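Local coordinates for hypothetical protein (Shewanella oneidensis, PDB 2OTM), which is of unknown function but belongs to the YjgF-like family and is a putative endoribonuclease of the L-PSP type, at residues I90-V102 with A127-M140. Numbering follows the deposited sequence.
With ACT (acetate ion), chain I.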
ATOM      1  N   ILE B  90       5.047  -4.885  22.060  1.00 24.35           N
ATOM      2  CA  ILE B  90       5.257  -4.101  20.829  1.00 23.05           C
ATOM      3  C   ILE B  90       6.320  -3.031  21.049  1.00 23.89           C
ATOM      4  O   ILE B  90       6.168  -2.151  21.910  1.00 24.26           O
ATOM      5  CB  ILE B  90       3.930  -3.510  20.340  1.00 23.05           C
ATOM      6  CG1 ILE B  90       3.019  -4.652  19.854  1.00 28.96           C
ATOM      7  CG2 ILE B  90       4.151  -2.419  19.193  1.00 24.50           C
ATOM      8  CD1 ILE B  90       1.593  -4.300  19.730  1.00 25.32           C
ATOM      9  N   LYS B  91       7.422  -3.119  20.307  1.00 21.72           N
ATOM     10  CA  LYS B  91       8.458  -2.089  20.361  1.00 21.97           C
ATOM     11  C   LYS B  91       7.993  -0.777  19.741  1.00 23.34           C
ATOM     12  O   LYS B  91       8.267   0.285  20.263  1.00 21.39           O
ATOM     13  CB  LYS B  91       9.705  -2.557  19.637  1.00 23.23           C
ATOM     14  CG  LYS B  91      10.399  -3.686  20.359  1.00 30.62           C
ATOM     15  CD  LYS B  91      11.725  -4.043  19.686  1.00 38.14           C
ATOM     16  CE  LYS B  91      12.446  -5.143  20.479  1.00 42.82           C
ATOM     17  NZ  LYS B  91      13.868  -5.291  20.082  1.00 45.53           N
ATOM     18  N   GLN B  92       7.288  -0.863  18.615  1.00 22.87           N
ATOM     19  CA  GLN B  92       6.719   0.322  17.971  1.00 23.03           C
ATOM     20  C   GLN B  92       5.657  -0.077  16.993  1.00 21.05           C
ATOM     21  O   GLN B  92       5.749  -1.121  16.391  1.00 21.87           O
ATOM     22  CB  GLN B  92       7.785   1.135  17.198  1.00 25.12           C
ATOM     23  CG  GLN B  92       8.647   0.325  16.249  1.00 34.02           C
ATOM     24  CD  GLN B  92       9.461   1.195  15.255  1.00 36.16           C
ATOM     25  OE1 GLN B  92       9.225   2.405  15.107  1.00 38.59           O
ATOM     26  NE2 GLN B  92      10.407   0.564  14.571  1.00 21.25           N
ATOM     27  N   ILE B  93       4.643   0.758  16.869  1.00 21.46           N
ATOM     28  CA  ILE B  93       3.717   0.712  15.752  1.00 20.60           C
ATOM     29  C   ILE B  93       4.312   1.667  14.758  1.00 21.10           C
ATOM     30  O   ILE B  93       4.145   2.877  14.913  1.00 22.77           O
ATOM     31  CB  ILE B  93       2.311   1.239  16.107  1.00 23.23           C
ATOM     32  CG1 ILE B  93       1.724   0.538  17.341  1.00 27.97           C
ATOM     33  CG2 ILE B  93       1.379   1.088  14.873  1.00 17.63           C
ATOM     34  CD1 ILE B  93       1.375  -0.833  17.102  1.00 26.93           C
ATOM     35  N   TYR B  94       5.092   1.152  13.811  1.00 19.02           N
ATOM     36  CA  TYR B  94       5.895   2.020  12.951  1.00 20.71           C
ATOM     37  C   TYR B  94       5.137   2.545  11.728  1.00 19.61           C
ATOM     38  O   TYR B  94       5.603   3.487  11.073  1.00 20.29           O
ATOM     39  CB  TYR B  94       7.195   1.345  12.485  1.00 20.48           C
ATOM     40  CG  TYR B  94       7.024   0.088  11.689  1.00 23.64           C
ATOM     41  CD1 TYR B  94       6.889   0.138  10.316  1.00 26.64           C
ATOM     42  CD2 TYR B  94       7.018  -1.162  12.303  1.00 25.54           C
ATOM     43  CE1 TYR B  94       6.748  -1.005   9.564  1.00 22.90           C
ATOM     44  CE2 TYR B  94       6.846  -2.335  11.533  1.00 23.08           C
ATOM     45  CZ  TYR B  94       6.742  -2.228  10.174  1.00 25.65           C
ATOM     46  OH  TYR B  94       6.594  -3.319   9.397  1.00 25.78           O
ATOM     47  N   ARG B  95       3.995   1.933  11.409  1.00 20.44           N
ATOM     48  CA  ARG B  95       3.256   2.311  10.203  1.00 20.30           C
ATOM     49  C   ARG B  95       1.760   2.083  10.357  1.00 19.15           C
ATOM     50  O   ARG B  95       1.320   1.065  10.893  1.00 20.06           O
ATOM     51  CB  ARG B  95       3.774   1.492   9.033  1.00 21.46           C
ATOM     52  CG  ARG B  95       3.157   1.779   7.679  1.00 28.20           C
ATOM     53  CD  ARG B  95       3.810   2.942   7.092  1.00 25.79           C
ATOM     54  NE  ARG B  95       3.795   2.949   5.642  1.00 27.82           N
ATOM     55  CZ  ARG B  95       4.502   3.816   4.919  1.00 27.10           C
ATOM     56  NH1 ARG B  95       5.236   4.721   5.531  1.00 26.85           N
ATOM     57  NH2 ARG B  95       4.470   3.785   3.600  1.00 28.02           N
ATOM     58  N   LEU B  96       0.992   3.081   9.921  1.00 17.97           N
ATOM     59  CA  LEU B  96      -0.465   3.030   9.815  1.00 17.86           C
ATOM     60  C   LEU B  96      -0.794   3.215   8.343  1.00 19.32           C
ATOM     61  O   LEU B  96      -0.262   4.125   7.728  1.00 19.13           O
ATOM     62  CB  LEU B  96      -1.071   4.195  10.580  1.00 19.46           C
ATOM     63  CG  LEU B  96      -2.501   4.647  10.263  1.00 21.89           C
ATOM     64  CD1 LEU B  96      -3.472   3.494  10.590  1.00 17.06           C
ATOM     65  CD2 LEU B  96      -2.837   5.962  11.017  1.00 21.51           C
ATOM     66  N   GLU B  97      -1.656   2.367   7.770  1.00 19.11           N
ATOM     67  CA  GLU B  97      -2.130   2.568   6.393  1.00 19.74           C
ATOM     68  C   GLU B  97      -3.655   2.516   6.439  1.00 20.51           C
ATOM     69  O   GLU B  97      -4.243   1.547   6.907  1.00 22.58           O
ATOM     70  CB  GLU B  97      -1.484   1.591   5.386  1.00 21.09           C
ATOM     71  CG  GLU B  97       0.075   1.661   5.437  1.00 21.19           C
ATOM     72  CD  GLU B  97       0.837   0.772   4.480  1.00 25.99           C
ATOM     73  OE1 GLU B  97       0.257  -0.089   3.768  1.00 25.44           O
ATOM     74  OE2 GLU B  97       2.078   0.936   4.455  1.00 27.46           O
ATOM     75  N   GLY B  98      -4.292   3.589   5.980  1.00 18.14           N
ATOM     76  CA  GLY B  98      -5.739   3.740   6.056  1.00 17.38           C
ATOM     77  C   GLY B  98      -6.367   4.041   4.719  1.00 18.19           C
ATOM     78  O   GLY B  98      -5.790   4.782   3.924  1.00 18.31           O
ATOM     79  N   VAL B  99      -7.554   3.484   4.501  1.00 16.33           N
ATOM     80  CA  VAL B  99      -8.356   3.698   3.319  1.00 16.46           C
ATOM     81  C   VAL B  99      -9.711   4.235   3.753  1.00 18.05           C
ATOM     82  O   VAL B  99     -10.321   3.704   4.710  1.00 19.71           O
ATOM     83  CB  VAL B  99      -8.650   2.378   2.547  1.00 17.48           C
ATOM     84  CG1 VAL B  99      -9.275   2.684   1.211  1.00 18.38           C
ATOM     85  CG2 VAL B  99      -7.391   1.524   2.360  1.00 18.31           C
ATOM     86  N   LEU B 100     -10.182   5.246   3.041  1.00 17.71           N
ATOM     87  CA  LEU B 100     -11.510   5.815   3.249  1.00 17.11           C
ATOM     88  C   LEU B 100     -12.261   5.917   1.960  1.00 18.28           C
ATOM     89  O   LEU B 100     -11.669   6.142   0.913  1.00 18.76           O
ATOM     90  CB  LEU B 100     -11.418   7.214   3.883  1.00 17.40           C
ATOM     91  CG  LEU B 100     -10.849   7.251   5.317  1.00 22.26           C
ATOM     92  CD1 LEU B 100      -9.393   7.643   5.338  1.00 31.01           C
ATOM     93  CD2 LEU B 100     -11.633   8.184   6.210  1.00 29.02           C
ATOM     94  N   ASN B 101     -13.586   5.818   2.036  1.00 17.91           N
ATOM     95  CA  ASN B 101     -14.431   6.175   0.896  1.00 19.39           C
ATOM     96  C   ASN B 101     -14.837   7.630   1.093  1.00 19.00           C
ATOM     97  O   ASN B 101     -15.447   7.954   2.122  1.00 18.63           O
ATOM     98  CB  ASN B 101     -15.683   5.292   0.842  1.00 17.92           C
ATOM     99  CG  ASN B 101     -16.489   5.519  -0.422  1.00 20.26           C
ATOM    100  OD1 ASN B 101     -16.163   6.397  -1.241  1.00 20.28           O
ATOM    101  ND2 ASN B 101     -17.548   4.749  -0.583  1.00 23.25           N
ATOM    102  N   VAL B 102     -14.454   8.501   0.133  1.00 19.32           N
ATOM    103  CA  VAL B 102     -14.555   9.957   0.304  1.00 18.38           C
ATOM    104  C   VAL B 102     -15.231  10.554  -0.934  1.00 20.05           C
ATOM    105  O   VAL B 102     -14.890  10.240  -2.071  1.00 19.22           O
ATOM    106  CB  VAL B 102     -13.136  10.600   0.543  1.00 17.84           C
ATOM    107  CG1 VAL B 102     -13.233  12.107   0.786  1.00 17.19           C
ATOM    108  CG2 VAL B 102     -12.448   9.925   1.726  1.00 13.40           C
ATOM    109  N   ALA B 127       5.944   4.762  21.689  1.00 22.37           N
ATOM    110  CA  ALA B 127       5.930   3.554  20.851  1.00 22.60           C
ATOM    111  C   ALA B 127       4.843   3.590  19.746  1.00 22.64           C
ATOM    112  O   ALA B 127       4.818   2.716  18.898  1.00 24.61           O
ATOM    113  CB  ALA B 127       5.752   2.315  21.704  1.00 21.45           C
ATOM    114  N   GLY B 128       3.961   4.586  19.789  1.00 22.82           N
ATOM    115  CA  GLY B 128       2.912   4.760  18.811  1.00 22.18           C
ATOM    116  C   GLY B 128       3.227   5.744  17.706  1.00 22.49           C
ATOM    117  O   GLY B 128       2.391   5.974  16.832  1.00 22.83           O
ATOM    118  N   ARG B 129       4.428   6.313  17.704  1.00 23.10           N
ATOM    119  CA  ARG B 129       4.845   7.257  16.654  0.50 22.46           C
ATOM    120  C   ARG B 129       5.061   6.496  15.370  1.00 21.79           C
ATOM    121  O   ARG B 129       5.862   5.567  15.339  1.00 20.06           O
ATOM    122  CB  ARG B 129       6.139   7.958  17.047  0.50 23.48           C
ATOM    123  CG  ARG B 129       6.023   8.827  18.277  0.50 22.61           C
ATOM    124  CD  ARG B 129       7.377   9.394  18.659  0.50 24.36           C
ATOM    125  NE  ARG B 129       7.720  10.576  17.873  0.50 33.80           N
ATOM    126  CZ  ARG B 129       8.865  11.252  17.989  0.50 40.46           C
ATOM    127  NH1 ARG B 129       9.790  10.869  18.864  0.50 38.66           N
ATOM    128  NH2 ARG B 129       9.081  12.321  17.231  0.50 35.16           N
ATOM    129  N   HIS B 130       4.363   6.893  14.319  1.00 19.99           N
ATOM    130  CA  HIS B 130       4.302   6.117  13.099  1.00 21.14           C
ATOM    131  C   HIS B 130       4.334   7.010  11.889  1.00 20.37           C
ATOM    132  O   HIS B 130       3.892   8.164  11.987  1.00 22.23           O
ATOM    133  CB  HIS B 130       2.983   5.372  13.046  1.00 20.00           C
ATOM    134  CG  HIS B 130       1.787   6.256  13.224  1.00 19.08           C
ATOM    135  ND1 HIS B 130       1.335   6.644  14.468  1.00 18.10           N
ATOM    136  CD2 HIS B 130       0.949   6.826  12.325  1.00 18.22           C
ATOM    137  CE1 HIS B 130       0.288   7.433  14.321  1.00 19.27           C
ATOM    138  NE2 HIS B 130       0.017   7.540  13.030  1.00 19.56           N
ATOM    139  N   SER B 131       4.863   6.486  10.774  1.00 18.38           N
ATOM    140  CA  SER B 131       4.616   7.046   9.450  1.00 18.13           C
ATOM    141  C   SER B 131       3.257   6.543   9.002  1.00 18.65           C
ATOM    142  O   SER B 131       2.681   5.645   9.614  1.00 18.36           O
ATOM    143  CB  SER B 131       5.700   6.673   8.419  1.00 19.64           C
ATOM    144  OG  SER B 131       5.863   5.265   8.266  1.00 19.91           O
ATOM    145  N   ARG B 132       2.719   7.118   7.930  1.00 18.99           N
ATOM    146  CA  ARG B 132       1.425   6.659   7.470  1.00 18.71           C
ATOM    147  C   ARG B 132       1.205   6.872   5.990  1.00 20.00           C
ATOM    148  O   ARG B 132       1.882   7.724   5.359  1.00 19.46           O
ATOM    149  CB  ARG B 132       0.289   7.280   8.309  1.00 21.70           C
ATOM    150  CG  ARG B 132      -0.353   8.522   7.767  1.00 19.52           C
ATOM    151  CD  ARG B 132      -1.457   8.989   8.722  1.00 21.14           C
ATOM    152  NE  ARG B 132      -2.104  10.153   8.161  1.00 20.03           N
ATOM    153  CZ  ARG B 132      -2.925  10.974   8.802  1.00 20.28           C
ATOM    154  NH1 ARG B 132      -3.256  10.777  10.065  1.00 19.88           N
ATOM    155  NH2 ARG B 132      -3.430  11.993   8.138  1.00 21.85           N
HETATM  156  N   MSE B 133       0.312   6.028   5.460  1.00 19.23           N
HETATM  157  CA  MSE B 133      -0.199   6.128   4.094  1.00 19.81           C
HETATM  158  C   MSE B 133      -1.691   6.333   4.166  1.00 19.05           C
HETATM  159  O   MSE B 133      -2.386   5.833   5.067  1.00 18.65           O
HETATM  160  CB  MSE B 133       0.084   4.841   3.295  1.00 18.25           C
HETATM  161  CG  MSE B 133       1.518   4.415   3.262  1.00 22.78           C
HETATM  162 SE   MSE B 133       1.792   2.984   1.895  0.75 22.45          SE
HETATM  163  CE  MSE B 133       1.722   3.972   0.250  1.00 19.37           C
ATOM    164  N   ILE B 134      -2.220   7.061   3.192  1.00 17.82           N
ATOM    165  CA  ILE B 134      -3.646   7.288   3.158  1.00 17.68           C
ATOM    166  C   ILE B 134      -4.109   7.105   1.716  1.00 19.10           C
ATOM    167  O   ILE B 134      -3.406   7.500   0.776  1.00 17.32           O
ATOM    168  CB  ILE B 134      -4.005   8.708   3.655  1.00 18.29           C
ATOM    169  CG1 ILE B 134      -5.506   8.814   3.823  1.00 20.06           C
ATOM    170  CG2 ILE B 134      -3.478   9.778   2.637  1.00 16.16           C
ATOM    171  CD1 ILE B 134      -5.979  10.013   4.695  1.00 23.09           C
ATOM    172  N   TRP B 135      -5.264   6.452   1.550  1.00 18.77           N
ATOM    173  CA  TRP B 135      -5.874   6.292   0.220  1.00 18.60           C
ATOM    174  C   TRP B 135      -7.372   6.555   0.310  1.00 17.87           C
ATOM    175  O   TRP B 135      -7.962   6.404   1.366  1.00 17.95           O
ATOM    176  CB  TRP B 135      -5.746   4.856  -0.326  1.00 18.47           C
ATOM    177  CG  TRP B 135      -4.359   4.312  -0.543  1.00 20.81           C
ATOM    178  CD1 TRP B 135      -3.529   4.494  -1.612  1.00 19.11           C
ATOM    179  CD2 TRP B 135      -3.669   3.471   0.362  1.00 22.90           C
ATOM    180  NE1 TRP B 135      -2.347   3.782  -1.437  1.00 20.25           N
ATOM    181  CE2 TRP B 135      -2.410   3.156  -0.222  1.00 22.10           C
ATOM    182  CE3 TRP B 135      -3.990   2.956   1.612  1.00 20.88           C
ATOM    183  CZ2 TRP B 135      -1.509   2.320   0.392  1.00 24.48           C
ATOM    184  CZ3 TRP B 135      -3.092   2.130   2.226  1.00 24.19           C
ATOM    185  CH2 TRP B 135      -1.853   1.825   1.620  1.00 25.82           C
ATOM    186  N   THR B 136      -7.954   6.981  -0.815  1.00 16.83           N
ATOM    187  CA  THR B 136      -9.363   6.939  -0.965  1.00 16.73           C
ATOM    188  C   THR B 136      -9.684   5.915  -2.031  1.00 17.16           C
ATOM    189  O   THR B 136      -9.024   5.864  -3.090  1.00 17.28           O
ATOM    190  CB  THR B 136      -9.975   8.318  -1.323  1.00 16.88           C
ATOM    191  OG1 THR B 136      -9.412   8.784  -2.550  1.00 18.58           O
ATOM    192  CG2 THR B 136      -9.673   9.329  -0.203  1.00 16.28           C
ATOM    193  N   ASN B 137     -10.726   5.135  -1.797  1.00 16.91           N
ATOM    194  CA  ASN B 137     -11.183   4.166  -2.795  1.00 16.43           C
ATOM    195  C   ASN B 137     -12.680   4.316  -2.980  1.00 18.20           C
ATOM    196  O   ASN B 137     -13.399   4.636  -2.016  1.00 19.32           O
ATOM    197  CB  ASN B 137     -10.958   2.725  -2.323  1.00 17.64           C
ATOM    198  CG  ASN B 137      -9.498   2.262  -2.319  1.00 18.31           C
ATOM    199  OD1 ASN B 137      -9.260   1.122  -1.900  1.00 18.74           O
ATOM    200  ND2 ASN B 137      -8.525   3.094  -2.760  1.00 20.34           N
ATOM    201  N   PRO B 138     -13.175   4.099  -4.207  1.00 18.33           N
ATOM    202  CA  PRO B 138     -14.597   4.357  -4.477  1.00 18.80           C
ATOM    203  C   PRO B 138     -15.542   3.301  -3.939  1.00 19.73           C
ATOM    204  O   PRO B 138     -16.745   3.578  -3.728  1.00 19.98           O
ATOM    205  CB  PRO B 138     -14.664   4.380  -5.992  1.00 20.96           C
ATOM    206  CG  PRO B 138     -13.495   3.608  -6.448  1.00 19.63           C
ATOM    207  CD  PRO B 138     -12.447   3.696  -5.405  1.00 18.18           C
ATOM    208  N   VAL B 139     -15.029   2.094  -3.758  1.00 18.99           N
ATOM    209  CA  VAL B 139     -15.865   0.955  -3.321  1.00 19.33           C
ATOM    210  C   VAL B 139     -15.108   0.248  -2.215  1.00 19.63           C
ATOM    211  O   VAL B 139     -13.907  -0.012  -2.350  1.00 20.17           O
ATOM    212  CB  VAL B 139     -16.160  -0.048  -4.511  1.00 20.82           C
ATOM    213  CG1 VAL B 139     -16.927  -1.268  -3.972  1.00 21.32           C
ATOM    214  CG2 VAL B 139     -16.905   0.647  -5.665  1.00 16.53           C
HETATM  215  N   MSE B 140     -15.806  -0.079  -1.146  1.00 19.09           N
HETATM  216  CA  MSE B 140     -15.181  -0.646   0.052  1.00 20.13           C
HETATM  217  C   MSE B 140     -15.803  -1.980   0.432  1.00 19.98           C
HETATM  218  O   MSE B 140     -16.997  -2.164   0.255  1.00 20.94           O
HETATM  219  CB  MSE B 140     -15.344   0.322   1.244  1.00 20.06           C
HETATM  220  CG  MSE B 140     -14.782   1.674   1.035  1.00 21.61           C
HETATM  221 SE   MSE B 140     -12.840   1.685   1.074  0.75 17.63          SE
HETATM  222  CE  MSE B 140     -12.629   1.552   3.016  1.00 18.59           C
TER
HETATM  223  C   ACT I 155      -1.638  12.032   4.943  1.00 22.85           C
HETATM  224  O   ACT I 155      -1.217  10.924   5.419  1.00 19.41           O
HETATM  225  OXT ACT I 155      -2.609  12.594   5.523  1.00 21.37           O
HETATM  226  CH3 ACT I 155      -1.033  12.692   3.732  1.00 17.70           C
HETATM  227  O   HOH W   1       7.582   4.171  17.357  1.00 39.35           O
HETATM  228  O   HOH W   2     -17.458   6.049  -4.259  1.00 37.90           O
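R95 reaches across to S131 and M133 with its guanidinium group. Its NH1 donates to S131 OG at 2.9 Å, with the oxygen lying in the guanidinium plane. CG of M133, a selenomethionine, sits over one face of the group, 3.5 Å from R95 CZ. In the same plane, R95 NE makes a straight salt bridge to E97 OE2 (2.9 Å, 173°), which accepts on its anti lone pair. CG of R95 is anti to the backbone N (chi1 -178°) and the chain then bends at chi2 (82°), which turns the group towards S131 and M133. A leucine in place of R95 would probably cost the E97 carboxylate its salt bridge and S131 OG this N-H donor. A bound calcium ion lies about 4 Å from the E97 side chain. E97 lies alongside M133, and E97 OE2 is 3.3 Å from M133 SE. E97 OE1 meets the W135 ring at its edge, 3.6 Å from W135 CH2.

Strands 92-100 and 131-136 run parallel, joined through helix 109-124 as a beta-alpha-beta unit of the YjgF-like fold. Backbone bonds alternate between the two segments, from I93 N with A127 O to N137 N with L100 O.

On the other face, L96 packs beside H130 and R132, under helix 109-124. R132 NE and NH2 donate to the two oxygens of an acetate. R132 NH1 also forms a salt bridge to D114. H130 ND1 donates to G128 O, and its NE2 bonds S117. S131 OG also bonds S31 of the second subunit, and W135 meets W135 of the third subunit edge-to-face.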